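Peroxisomal catalase A (Saccharomyces cerevisiae, PDB 1A4E) breaks down hydrogen peroxide to water and oxygen with a heme cofactor, as a homotetramer, and so probably protects the cell from peroxide made by peroxisomal oxidases. Local coordinates at residues Arg158-Pro170 with His456-Val468. Sequence-based numbering, arbitrary orientation.
Sequences RDADMFWDFLTTP and HVEGACPQIQQRV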
ATOM      1  N   ARG B 158      -5.196 -16.396 -23.660  1.00 35.65           N
ATOM      2  CA  ARG B 158      -4.898 -15.372 -24.649  1.00 40.28           C
ATOM      3  C   ARG B 158      -5.877 -15.639 -25.787  1.00 39.13           C
ATOM      4  O   ARG B 158      -6.067 -16.766 -26.253  1.00 42.75           O
ATOM      5  CB  ARG B 158      -3.441 -15.491 -25.097  1.00 43.82           C
ATOM      6  CG  ARG B 158      -2.559 -15.426 -23.855  1.00 51.71           C
ATOM      7  CD  ARG B 158      -1.122 -15.078 -24.143  1.00 57.81           C
ATOM      8  NE  ARG B 158      -0.939 -13.644 -24.068  1.00 62.18           N
ATOM      9  CZ  ARG B 158       0.250 -13.110 -23.803  1.00 65.39           C
ATOM     10  NH1 ARG B 158       1.336 -13.854 -23.581  1.00 66.61           N
ATOM     11  NH2 ARG B 158       0.356 -11.788 -23.786  1.00 67.03           N
ATOM     12  N   ASP B 159      -6.580 -14.571 -26.154  1.00 36.95           N
ATOM     13  CA  ASP B 159      -7.681 -14.664 -27.093  1.00 35.30           C
ATOM     14  C   ASP B 159      -7.449 -13.952 -28.416  1.00 35.11           C
ATOM     15  O   ASP B 159      -7.345 -12.724 -28.474  1.00 36.39           O
ATOM     16  CB  ASP B 159      -8.887 -14.113 -26.353  1.00 37.21           C
ATOM     17  CG  ASP B 159     -10.262 -14.260 -26.971  1.00 40.23           C
ATOM     18  OD1 ASP B 159     -10.395 -14.499 -28.166  1.00 44.39           O
ATOM     19  OD2 ASP B 159     -11.228 -14.127 -26.230  1.00 46.22           O
ATOM     20  N   ALA B 160      -7.445 -14.759 -29.487  1.00 33.06           N
ATOM     21  CA  ALA B 160      -7.251 -14.254 -30.840  1.00 30.72           C
ATOM     22  C   ALA B 160      -8.418 -13.407 -31.323  1.00 31.64           C
ATOM     23  O   ALA B 160      -8.212 -12.511 -32.139  1.00 33.92           O
ATOM     24  CB  ALA B 160      -7.060 -15.406 -31.817  1.00 28.23           C
ATOM     25  N   ASP B 161      -9.641 -13.644 -30.833  1.00 31.80           N
ATOM     26  CA  ASP B 161     -10.779 -12.792 -31.161  1.00 33.98           C
ATOM     27  C   ASP B 161     -10.598 -11.403 -30.583  1.00 35.33           C
ATOM     28  O   ASP B 161     -10.896 -10.461 -31.306  1.00 36.30           O
ATOM     29  CB  ASP B 161     -12.106 -13.308 -30.605  1.00 39.43           C
ATOM     30  CG  ASP B 161     -12.573 -14.661 -31.120  1.00 45.57           C
ATOM     31  OD1 ASP B 161     -12.129 -15.081 -32.179  1.00 48.10           O
ATOM     32  OD2 ASP B 161     -13.382 -15.299 -30.453  1.00 49.85           O
ATOM     33  N   MET B 162     -10.130 -11.227 -29.329  1.00 33.43           N
ATOM     34  CA  MET B 162      -9.889  -9.894 -28.769  1.00 30.61           C
ATOM     35  C   MET B 162      -8.804  -9.173 -29.559  1.00 28.90           C
ATOM     36  O   MET B 162      -8.953  -8.011 -29.935  1.00 29.48           O
ATOM     37  CB  MET B 162      -9.338  -9.869 -27.351  1.00 32.85           C
ATOM     38  CG  MET B 162      -9.984 -10.556 -26.189  1.00 35.53           C
ATOM     39  SD  MET B 162      -9.048 -10.094 -24.713  1.00 34.34           S
ATOM     40  CE  MET B 162      -7.595 -11.101 -24.754  1.00 31.21           C
ATOM     41  N   PHE B 163      -7.703  -9.912 -29.776  1.00 25.64           N
ATOM     42  CA  PHE B 163      -6.518  -9.413 -30.442  1.00 27.31           C
ATOM     43  C   PHE B 163      -6.876  -8.812 -31.790  1.00 27.44           C
ATOM     44  O   PHE B 163      -6.650  -7.627 -32.019  1.00 28.98           O
ATOM     45  CB  PHE B 163      -5.549 -10.580 -30.579  1.00 27.91           C
ATOM     46  CG  PHE B 163      -4.160 -10.291 -31.137  1.00 32.12           C
ATOM     47  CD1 PHE B 163      -3.961  -9.967 -32.486  1.00 32.06           C
ATOM     48  CD2 PHE B 163      -3.061 -10.391 -30.283  1.00 34.34           C
ATOM     49  CE1 PHE B 163      -2.673  -9.749 -32.974  1.00 34.98           C
ATOM     50  CE2 PHE B 163      -1.773 -10.174 -30.782  1.00 36.25           C
ATOM     51  CZ  PHE B 163      -1.577  -9.852 -32.123  1.00 36.10           C
ATOM     52  N   TRP B 164      -7.469  -9.613 -32.674  1.00 28.50           N
ATOM     53  CA  TRP B 164      -7.804  -9.124 -33.996  1.00 26.51           C
ATOM     54  C   TRP B 164      -9.048  -8.262 -34.064  1.00 28.39           C
ATOM     55  O   TRP B 164      -9.139  -7.441 -34.976  1.00 28.07           O
ATOM     56  CB  TRP B 164      -7.927 -10.306 -34.934  1.00 24.59           C
ATOM     57  CG  TRP B 164      -6.555 -10.882 -35.255  1.00 25.69           C
ATOM     58  CD1 TRP B 164      -6.209 -12.136 -34.826  1.00 26.76           C
ATOM     59  CD2 TRP B 164      -5.550 -10.264 -35.960  1.00 25.67           C
ATOM     60  NE1 TRP B 164      -4.989 -12.317 -35.254  1.00 27.97           N
ATOM     61  CE2 TRP B 164      -4.557 -11.242 -35.927  1.00 26.30           C
ATOM     62  CE3 TRP B 164      -5.312  -9.055 -36.615  1.00 27.12           C
ATOM     63  CZ2 TRP B 164      -3.322 -11.036 -36.535  1.00 26.79           C
ATOM     64  CZ3 TRP B 164      -4.075  -8.845 -37.226  1.00 26.08           C
ATOM     65  CH2 TRP B 164      -3.089  -9.829 -37.187  1.00 24.26           C
ATOM     66  N   ASP B 165      -9.994  -8.377 -33.116  1.00 27.81           N
ATOM     67  CA  ASP B 165     -11.166  -7.512 -33.121  1.00 27.61           C
ATOM     68  C   ASP B 165     -10.776  -6.065 -32.872  1.00 29.94           C
ATOM     69  O   ASP B 165     -11.312  -5.179 -33.536  1.00 29.96           O
ATOM     70  CB  ASP B 165     -12.172  -7.908 -32.048  1.00 29.33           C
ATOM     71  CG  ASP B 165     -13.539  -7.260 -32.184  1.00 30.54           C
ATOM     72  OD1 ASP B 165     -13.945  -6.970 -33.299  1.00 32.86           O
ATOM     73  OD2 ASP B 165     -14.218  -7.054 -31.182  1.00 34.13           O
ATOM     74  N   PHE B 166      -9.837  -5.803 -31.951  1.00 28.49           N
ATOM     75  CA  PHE B 166      -9.399  -4.444 -31.706  1.00 29.16           C
ATOM     76  C   PHE B 166      -8.671  -3.898 -32.934  1.00 31.40           C
ATOM     77  O   PHE B 166      -8.973  -2.798 -33.396  1.00 31.37           O
ATOM     78  CB  PHE B 166      -8.463  -4.392 -30.488  1.00 26.72           C
ATOM     79  CG  PHE B 166      -7.971  -2.977 -30.203  1.00 27.67           C
ATOM     80  CD1 PHE B 166      -8.764  -2.104 -29.447  1.00 27.22           C
ATOM     81  CD2 PHE B 166      -6.747  -2.537 -30.737  1.00 25.53           C
ATOM     82  CE1 PHE B 166      -8.331  -0.791 -29.235  1.00 28.89           C
ATOM     83  CE2 PHE B 166      -6.328  -1.226 -30.519  1.00 26.65           C
ATOM     84  CZ  PHE B 166      -7.119  -0.355 -29.769  1.00 26.84           C
ATOM     85  N   LEU B 167      -7.718  -4.668 -33.477  1.00 31.94           N
ATOM     86  CA  LEU B 167      -6.909  -4.215 -34.601  1.00 31.56           C
ATOM     87  C   LEU B 167      -7.649  -3.997 -35.911  1.00 30.88           C
ATOM     88  O   LEU B 167      -7.319  -3.070 -36.643  1.00 31.33           O
ATOM     89  CB  LEU B 167      -5.775  -5.211 -34.811  1.00 29.16           C
ATOM     90  CG  LEU B 167      -4.774  -5.325 -33.654  1.00 29.51           C
ATOM     91  CD1 LEU B 167      -3.792  -6.451 -33.932  1.00 26.76           C
ATOM     92  CD2 LEU B 167      -4.052  -3.999 -33.469  1.00 26.46           C
ATOM     93  N   THR B 168      -8.672  -4.799 -36.205  1.00 31.55           N
ATOM     94  CA  THR B 168      -9.442  -4.647 -37.430  1.00 33.46           C
ATOM     95  C   THR B 168     -10.582  -3.637 -37.320  1.00 35.25           C
ATOM     96  O   THR B 168     -11.232  -3.358 -38.331  1.00 36.30           O
ATOM     97  CB  THR B 168     -10.022  -6.015 -37.878  1.00 33.97           C
ATOM     98  OG1 THR B 168     -10.911  -6.486 -36.862  1.00 34.91           O
ATOM     99  CG2 THR B 168      -8.908  -7.012 -38.171  1.00 32.67           C
ATOM    100  N   THR B 169     -10.871  -3.083 -36.125  1.00 35.50           N
ATOM    101  CA  THR B 169     -11.903  -2.050 -35.969  1.00 33.78           C
ATOM    102  C   THR B 169     -11.449  -0.850 -36.792  1.00 37.04           C
ATOM    103  O   THR B 169     -10.289  -0.464 -36.650  1.00 37.32           O
ATOM    104  CB  THR B 169     -12.048  -1.641 -34.489  1.00 31.67           C
ATOM    105  OG1 THR B 169     -12.481  -2.810 -33.833  1.00 31.35           O
ATOM    106  CG2 THR B 169     -13.065  -0.554 -34.204  1.00 28.07           C
ATOM    107  N   PRO B 170     -12.269  -0.278 -37.695  1.00 39.18           N
ATOM    108  CA  PRO B 170     -11.841   0.658 -38.735  1.00 39.21           C
ATOM    109  C   PRO B 170     -10.989   1.823 -38.269  1.00 38.44           C
ATOM    110  O   PRO B 170      -9.950   2.095 -38.865  1.00 40.31           O
ATOM    111  CB  PRO B 170     -13.137   1.091 -39.383  1.00 38.71           C
ATOM    112  CG  PRO B 170     -13.944  -0.185 -39.294  1.00 39.62           C
ATOM    113  CD  PRO B 170     -13.685  -0.595 -37.855  1.00 38.58           C
ATOM    114  N   HIS B 456      -1.880 -17.647 -36.383  1.00 38.99           N
ATOM    115  CA  HIS B 456      -2.444 -16.893 -35.273  1.00 37.48           C
ATOM    116  C   HIS B 456      -3.928 -16.603 -35.517  1.00 37.73           C
ATOM    117  O   HIS B 456      -4.753 -16.798 -34.625  1.00 36.81           O
ATOM    118  CB  HIS B 456      -1.629 -15.607 -35.131  1.00 35.97           C
ATOM    119  CG  HIS B 456      -1.978 -14.785 -33.907  1.00 37.20           C
ATOM    120  ND1 HIS B 456      -3.054 -14.040 -33.710  1.00 37.44           N
ATOM    121  CD2 HIS B 456      -1.203 -14.704 -32.775  1.00 37.46           C
ATOM    122  CE1 HIS B 456      -2.971 -13.514 -32.516  1.00 37.30           C
ATOM    123  NE2 HIS B 456      -1.856 -13.921 -31.963  1.00 38.90           N
ATOM    124  N   VAL B 457      -4.274 -16.160 -36.738  1.00 40.71           N
ATOM    125  CA  VAL B 457      -5.640 -15.828 -37.151  1.00 43.26           C
ATOM    126  C   VAL B 457      -6.532 -17.062 -37.189  1.00 45.53           C
ATOM    127  O   VAL B 457      -7.739 -16.956 -36.974  1.00 47.35           O
ATOM    128  CB  VAL B 457      -5.622 -15.155 -38.551  1.00 40.21           C
ATOM    129  CG1 VAL B 457      -7.002 -14.781 -39.051  1.00 40.74           C
ATOM    130  CG2 VAL B 457      -4.908 -13.836 -38.425  1.00 45.84           C
ATOM    131  N   GLU B 458      -5.936 -18.230 -37.450  1.00 45.53           N
ATOM    132  CA  GLU B 458      -6.625 -19.509 -37.490  1.00 48.22           C
ATOM    133  C   GLU B 458      -7.504 -19.760 -36.263  1.00 50.27           C
ATOM    134  O   GLU B 458      -8.617 -20.280 -36.365  1.00 49.96           O
ATOM    135  CB  GLU B 458      -5.525 -20.558 -37.658  1.00 49.88           C
ATOM    136  CG  GLU B 458      -5.874 -22.036 -37.644  1.00 56.92           C
ATOM    137  CD  GLU B 458      -5.982 -22.620 -36.243  1.00 62.25           C
ATOM    138  OE1 GLU B 458      -4.953 -22.744 -35.573  1.00 65.48           O
ATOM    139  OE2 GLU B 458      -7.099 -22.927 -35.827  1.00 63.01           O
ATOM    140  N   GLY B 459      -7.001 -19.341 -35.096  1.00 51.83           N
ATOM    141  CA  GLY B 459      -7.704 -19.500 -33.834  1.00 53.23           C
ATOM    142  C   GLY B 459      -8.817 -18.484 -33.596  1.00 54.10           C
ATOM    143  O   GLY B 459      -9.321 -18.385 -32.475  1.00 56.18           O
ATOM    144  N   ALA B 460      -9.232 -17.713 -34.608  1.00 52.52           N
ATOM    145  CA  ALA B 460     -10.291 -16.735 -34.436  1.00 51.84           C
ATOM    146  C   ALA B 460     -11.607 -17.143 -35.089  1.00 52.73           C
ATOM    147  O   ALA B 460     -11.699 -18.078 -35.883  1.00 52.85           O
ATOM    148  CB  ALA B 460      -9.855 -15.397 -35.019  1.00 47.70           C
ATOM    149  N   CYS B 461     -12.631 -16.388 -34.686  1.00 55.07           N
ATOM    150  CA  CYS B 461     -14.014 -16.489 -35.133  1.00 56.43           C
ATOM    151  C   CYS B 461     -14.109 -16.126 -36.621  1.00 58.48           C
ATOM    152  O   CYS B 461     -13.400 -15.213 -37.052  1.00 59.15           O
ATOM    153  CB  CYS B 461     -14.812 -15.545 -34.212  1.00 54.84           C
ATOM    154  SG  CYS B 461     -16.248 -14.650 -34.853  1.00 56.73           S
ATOM    155  N   PRO B 462     -14.915 -16.808 -37.454  1.00 59.66           N
ATOM    156  CA  PRO B 462     -15.001 -16.600 -38.903  1.00 58.34           C
ATOM    157  C   PRO B 462     -15.241 -15.184 -39.432  1.00 56.74           C
ATOM    158  O   PRO B 462     -14.608 -14.808 -40.421  1.00 54.74           O
ATOM    159  CB  PRO B 462     -16.073 -17.587 -39.323  1.00 58.91           C
ATOM    160  CG  PRO B 462     -16.907 -17.773 -38.079  1.00 59.45           C
ATOM    161  CD  PRO B 462     -15.808 -17.886 -37.041  1.00 60.17           C
ATOM    162  N   GLN B 463     -16.120 -14.381 -38.802  1.00 55.52           N
ATOM    163  CA  GLN B 463     -16.348 -13.004 -39.240  1.00 57.34           C
ATOM    164  C   GLN B 463     -15.187 -12.064 -38.875  1.00 54.67           C
ATOM    165  O   GLN B 463     -14.952 -11.079 -39.576  1.00 52.88           O
ATOM    166  CB  GLN B 463     -17.672 -12.451 -38.644  1.00 61.83           C
ATOM    167  CG  GLN B 463     -17.840 -12.507 -37.120  1.00 72.06           C
ATOM    168  CD  GLN B 463     -18.681 -11.379 -36.528  1.00 76.07           C
ATOM    169  OE1 GLN B 463     -18.140 -10.375 -36.050  1.00 80.58           O
ATOM    170  NE2 GLN B 463     -20.006 -11.498 -36.513  1.00 75.62           N
ATOM    171  N   ILE B 464     -14.439 -12.355 -37.791  1.00 50.79           N
ATOM    172  CA  ILE B 464     -13.252 -11.591 -37.421  1.00 45.84           C
ATOM    173  C   ILE B 464     -12.116 -11.967 -38.371  1.00 45.37           C
ATOM    174  O   ILE B 464     -11.365 -11.083 -38.788  1.00 45.23           O
ATOM    175  CB  ILE B 464     -12.894 -11.890 -35.927  1.00 42.14           C
ATOM    176  CG1 ILE B 464     -13.846 -11.081 -35.067  1.00 41.83           C
ATOM    177  CG2 ILE B 464     -11.457 -11.526 -35.573  1.00 39.32           C
ATOM    178  CD1 ILE B 464     -13.668 -11.243 -33.551  1.00 39.92           C
ATOM    179  N   GLN B 465     -11.999 -13.250 -38.756  1.00 43.42           N
ATOM    180  CA  GLN B 465     -10.992 -13.699 -39.713  1.00 42.65           C
ATOM    181  C   GLN B 465     -11.182 -13.023 -41.059  1.00 42.18           C
ATOM    182  O   GLN B 465     -10.208 -12.632 -41.699  1.00 42.64           O
ATOM    183  CB  GLN B 465     -11.063 -15.188 -39.968  1.00 41.84           C
ATOM    184  CG  GLN B 465     -10.689 -16.077 -38.812  1.00 43.63           C
ATOM    185  CD  GLN B 465     -10.766 -17.540 -39.201  1.00 45.37           C
ATOM    186  OE1 GLN B 465     -11.786 -18.013 -39.700  1.00 49.60           O
ATOM    187  NE2 GLN B 465      -9.682 -18.291 -38.993  1.00 46.97           N
ATOM    188  N   GLN B 466     -12.443 -12.852 -41.478  1.00 42.26           N
ATOM    189  CA  GLN B 466     -12.735 -12.205 -42.737  1.00 42.94           C
ATOM    190  C   GLN B 466     -12.285 -10.755 -42.702  1.00 42.95           C
ATOM    191  O   GLN B 466     -11.742 -10.266 -43.693  1.00 42.63           O
ATOM    192  CB  GLN B 466     -14.236 -12.288 -43.034  1.00 45.02           C
ATOM    193  CG  GLN B 466     -14.605 -11.818 -44.451  1.00 49.35           C
ATOM    194  CD  GLN B 466     -13.741 -12.437 -45.551  1.00 50.54           C
ATOM    195  OE1 GLN B 466     -13.609 -13.659 -45.670  1.00 49.83           O
ATOM    196  NE2 GLN B 466     -13.096 -11.592 -46.357  1.00 47.99           N
ATOM    197  N   ARG B 467     -12.455 -10.090 -41.550  1.00 41.68           N
ATOM    198  CA  ARG B 467     -12.008  -8.712 -41.387  1.00 41.82           C
ATOM    199  C   ARG B 467     -10.493  -8.554 -41.404  1.00 41.23           C
ATOM    200  O   ARG B 467      -9.978  -7.507 -41.806  1.00 40.08           O
ATOM    201  CB  ARG B 467     -12.502  -8.139 -40.089  1.00 43.76           C
ATOM    202  CG  ARG B 467     -13.999  -8.109 -39.967  1.00 47.19           C
ATOM    203  CD  ARG B 467     -14.233  -7.299 -38.734  1.00 54.21           C
ATOM    204  NE  ARG B 467     -15.346  -7.805 -37.964  1.00 62.06           N
ATOM    205  CZ  ARG B 467     -15.481  -7.465 -36.684  1.00 67.43           C
ATOM    206  NH1 ARG B 467     -14.601  -6.653 -36.074  1.00 67.73           N
ATOM    207  NH2 ARG B 467     -16.521  -7.951 -36.009  1.00 68.08           N
ATOM    208  N   VAL B 468      -9.779  -9.595 -40.948  1.00 39.40           N
ATOM    209  CA  VAL B 468      -8.323  -9.614 -40.992  1.00 38.91           C
ATOM    210  C   VAL B 468      -7.890  -9.681 -42.451  1.00 39.32           C
ATOM    211  O   VAL B 468      -7.013  -8.918 -42.851  1.00 39.25           O
ATOM    212  CB  VAL B 468      -7.792 -10.833 -40.208  1.00 36.43           C
ATOM    213  CG1 VAL B 468      -6.290 -10.984 -40.374  1.00 32.10           C
ATOM    214  CG2 VAL B 468      -8.123 -10.643 -38.733  1.00 34.89           C
TER
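Trp-164 NE1 donates to His-456 ND1 over 3.0 Å. The bond is bent, 142° at the hydrogen, and tilted from both ring planes. Val-457 CG2, from helix 445-457, and Val-468 CG2, from helix 462-473, share one indole face, off its centre; Phe-163 CD1 lies over the opposite face. CG of His-456 is anti to its backbone N (chi1 -173°), which carries the imidazole out to both aromatic rings. Its CE1 edge stands over the centre of the Phe-163 face, planes at 50°. An alanine in place of Trp-164 would probably leave His-456 ND1 without its donor and open a gap between the two valines and Phe-163. Polar bonds flank this cluster. Asp-161 OD1 accepts from Cys-461 N at 2.9 Å on its syn side, at the start of helix 462-473. Asp-165 OD1 forms a salt bridge with Arg-467 NH1, 2.9 Å, carboxylate and guanidinium planes steeply inclined. Tyr-388 and Asn-391 of the second subunit also bind this carboxylate. Ile-464 CD1 packs on Asp-161 CB. This is helix packing between the catalase core and its C-terminal helical domain, away from the heme.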